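Long-range contact in listeriolysin O (Listeria monocytogenes, PDB 4CDB), which binds cholesterol-containing host membranes and, after a major conformational change, inserts into them as an oligomeric pore that causes cytolysis: residues A[253-258]-A[349-354]. Sequence-based numbering, arbitrary orientation.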
loop_
_atom_site.group_PDB
_atom_site.type_symbol
_atom_site.label_atom_id
_atom_site.label_comp_id
_atom_site.label_asym_id
_atom_site.label_seq_id
_atom_site.Cartn_x
_atom_site.Cartn_y
_atom_site.Cartn_z
ATOM N N ALA A 253 27.223 -9.711 -9.357
ATOM C CA ALA A 253 25.966 -10.433 -9.504
ATOM C C ALA A 253 25.453 -10.272 -10.926
ATOM O O ALA A 253 25.907 -9.393 -11.661
ATOM C CB ALA A 253 24.935 -9.923 -8.505
ATOM N N TYR A 254 24.511 -11.124 -11.317
ATOM C CA TYR A 254 23.892 -11.009 -12.632
ATOM C C TYR A 254 22.370 -11.052 -12.547
ATOM O O TYR A 254 21.801 -11.644 -11.628
ATOM C CB TYR A 254 24.402 -12.100 -13.581
ATOM C CG TYR A 254 24.024 -13.508 -13.181
ATOM C CD1 TYR A 254 24.756 -14.197 -12.224
ATOM C CD2 TYR A 254 22.944 -14.155 -13.772
ATOM C CE1 TYR A 254 24.418 -15.485 -11.857
ATOM C CE2 TYR A 254 22.600 -15.444 -13.411
ATOM C CZ TYR A 254 23.341 -16.104 -12.453
ATOM O OH TYR A 254 23.005 -17.386 -12.088
ATOM N N ILE A 255 21.713 -10.413 -13.507
ATOM C CA ILE A 255 20.261 -10.466 -13.591
ATOM C C ILE A 255 19.846 -11.824 -14.156
ATOM O O ILE A 255 20.021 -12.095 -15.345
ATOM C CB ILE A 255 19.707 -9.310 -14.445
ATOM C CG1 ILE A 255 20.151 -7.964 -13.861
ATOM C CG2 ILE A 255 18.193 -9.380 -14.529
ATOM C CD1 ILE A 255 19.603 -6.755 -14.597
ATOM N N SER A 256 19.308 -12.678 -13.289
ATOM C CA SER A 256 18.976 -14.053 -13.654
ATOM C C SER A 256 17.630 -14.183 -14.366
ATOM O O SER A 256 17.408 -15.134 -15.110
ATOM C CB SER A 256 19.011 -14.952 -12.414
ATOM O OG SER A 256 18.210 -14.414 -11.374
ATOM N N SER A 257 16.737 -13.224 -14.138
ATOM C CA SER A 257 15.405 -13.266 -14.734
ATOM C C SER A 257 14.757 -11.888 -14.746
ATOM O O SER A 257 14.902 -11.125 -13.794
ATOM C CB SER A 257 14.515 -14.248 -13.972
ATOM O OG SER A 257 13.224 -14.317 -14.550
ATOM N N VAL A 258 14.044 -11.576 -15.826
ATOM C CA VAL A 258 13.344 -10.302 -15.946
ATOM C C VAL A 258 11.871 -10.525 -16.264
ATOM O O VAL A 258 11.532 -11.266 -17.190
ATOM C CB VAL A 258 13.953 -9.412 -17.055
ATOM C CG1 VAL A 258 13.151 -8.121 -17.208
ATOM C CG2 VAL A 258 15.414 -9.101 -16.762
ATOM N N TYR A 349 12.727 -7.794 -11.699
ATOM C CA TYR A 349 13.788 -8.739 -12.019
ATOM C C TYR A 349 14.440 -9.346 -10.783
ATOM O O TYR A 349 14.362 -8.788 -9.688
ATOM C CB TYR A 349 14.840 -8.095 -12.930
ATOM C CG TYR A 349 15.618 -6.947 -12.318
ATOM C CD1 TYR A 349 15.102 -5.659 -12.312
ATOM C CD2 TYR A 349 16.881 -7.147 -11.771
ATOM C CE1 TYR A 349 15.814 -4.600 -11.765
ATOM C CE2 TYR A 349 17.601 -6.098 -11.221
ATOM C CZ TYR A 349 17.062 -4.825 -11.222
ATOM O OH TYR A 349 17.770 -3.776 -10.679
ATOM N N THR A 350 15.073 -10.499 -10.968
ATOM C CA THR A 350 15.776 -11.172 -9.884
ATOM C C THR A 350 17.273 -11.175 -10.171
ATOM O O THR A 350 17.688 -11.152 -11.333
ATOM C CB THR A 350 15.292 -12.623 -9.715
ATOM O OG1 THR A 350 15.693 -13.394 -10.853
ATOM C CG2 THR A 350 13.774 -12.671 -9.581
ATOM N N THR A 351 18.081 -11.205 -9.117
ATOM C CA THR A 351 19.529 -11.216 -9.274
ATOM C C THR A 351 20.171 -12.383 -8.527
ATOM O O THR A 351 19.728 -12.756 -7.441
ATOM C CB THR A 351 20.161 -9.898 -8.789
ATOM O OG1 THR A 351 19.655 -9.579 -7.487
ATOM C CG2 THR A 351 19.826 -8.768 -9.742
ATOM N N ASN A 352 21.213 -12.955 -9.123
ATOM C CA ASN A 352 21.981 -14.018 -8.486
ATOM C C ASN A 352 23.431 -13.595 -8.321
ATOM O O ASN A 352 24.011 -12.995 -9.227
ATOM C CB ASN A 352 21.927 -15.304 -9.314
ATOM C CG ASN A 352 20.550 -15.940 -9.331
ATOM O OD1 ASN A 352 19.565 -15.333 -8.915
ATOM N ND2 ASN A 352 20.476 -17.171 -9.824
ATOM N N PHE A 353 24.016 -13.903 -7.167
ATOM C CA PHE A 353 25.443 -13.683 -6.961
ATOM C C PHE A 353 26.221 -14.584 -7.914
ATOM O O PHE A 353 25.849 -15.736 -8.124
ATOM C CB PHE A 353 25.836 -13.973 -5.510
ATOM C CG PHE A 353 25.294 -12.976 -4.520
ATOM C CD1 PHE A 353 25.860 -11.715 -4.406
ATOM C CD2 PHE A 353 24.227 -13.303 -3.694
ATOM C CE1 PHE A 353 25.366 -10.794 -3.494
ATOM C CE2 PHE A 353 23.731 -12.386 -2.780
ATOM C CZ PHE A 353 24.302 -11.131 -2.681
ATOM N N LEU A 354 27.294 -14.059 -8.495
ATOM C CA LEU A 354 28.087 -14.828 -9.448
ATOM C C LEU A 354 28.874 -15.941 -8.766
ATOM O O LEU A 354 29.247 -16.926 -9.400
ATOM C CB LEU A 354 29.039 -13.914 -10.226
ATOM C CG LEU A 354 28.809 -13.819 -11.735
ATOM C CD1 LEU A 354 29.912 -13.008 -12.401
ATOM C CD2 LEU A 354 28.707 -15.210 -12.346
#
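Ser256 reaches across to the neighbouring strand with its hydroxyl, which lies 2.8 Å from Thr350 OG1 in a hydrogen bond whose donor could be either group. Ser256 OG sits between its own backbone N and carbonyl carbon (chi1 52°), and Thr350 OG1 takes the equivalent place on its residue, bringing the two oxygens tip to tip. Asn352 OD1 is a further, weak acceptor 3.0 Å from Ser256 OG, but the single serine proton may go elsewhere. The Asn352 side chain crosses the Tyr254 ring at a slant, Asn352 CB 3.5 Å from Tyr254 CZ, with amide and ring planes 65° apart. From there ND2 gives a bent, weak hydrogen bond to Tyr254 OH, whose stronger partner is Asn357 OD1; both side chains also touch Glu224.

The backbones form an antiparallel pair within the large twisted sheet of the cytolysin, where strand 252-260 pairs with 345-353 and also with 92-94, near Ala253, and with 207-222, from Ser256 on. Tyr254 and Asn352 exchange two nearly straight bonds, Tyr254 N to Asn352 O at 2.8 Å and Asn352 N to Tyr254 O at 2.9 Å. Beyond them a beta bulge at Ser256, whose backbone turns to psi -24°, shifts the register by one. Ser256 N then makes a bent bond to Thr350 O, while Thr350 N returns to Ser257 O, and Ser256 CB points toward the partner strand.

On the face carrying Ile255, Thr351, Val258 and Tyr349 the side-chain contacts across the strands are mainly apolar. Ile255 CG2 and CD1 pack against the Tyr349 ring, Ile255 CG2 standing 3.8 Å from Tyr349 CD2 and CD1 reaching both CD2 and CE2, and Val258 CG2 packs on Tyr349 CB. Near the strand end, Leu354 CD2 meets Tyr254 CD1 at 4.1 Å, the two side chains crossing at about a right angle, while Phe231 stacks edge-to-face with the same tyrosine.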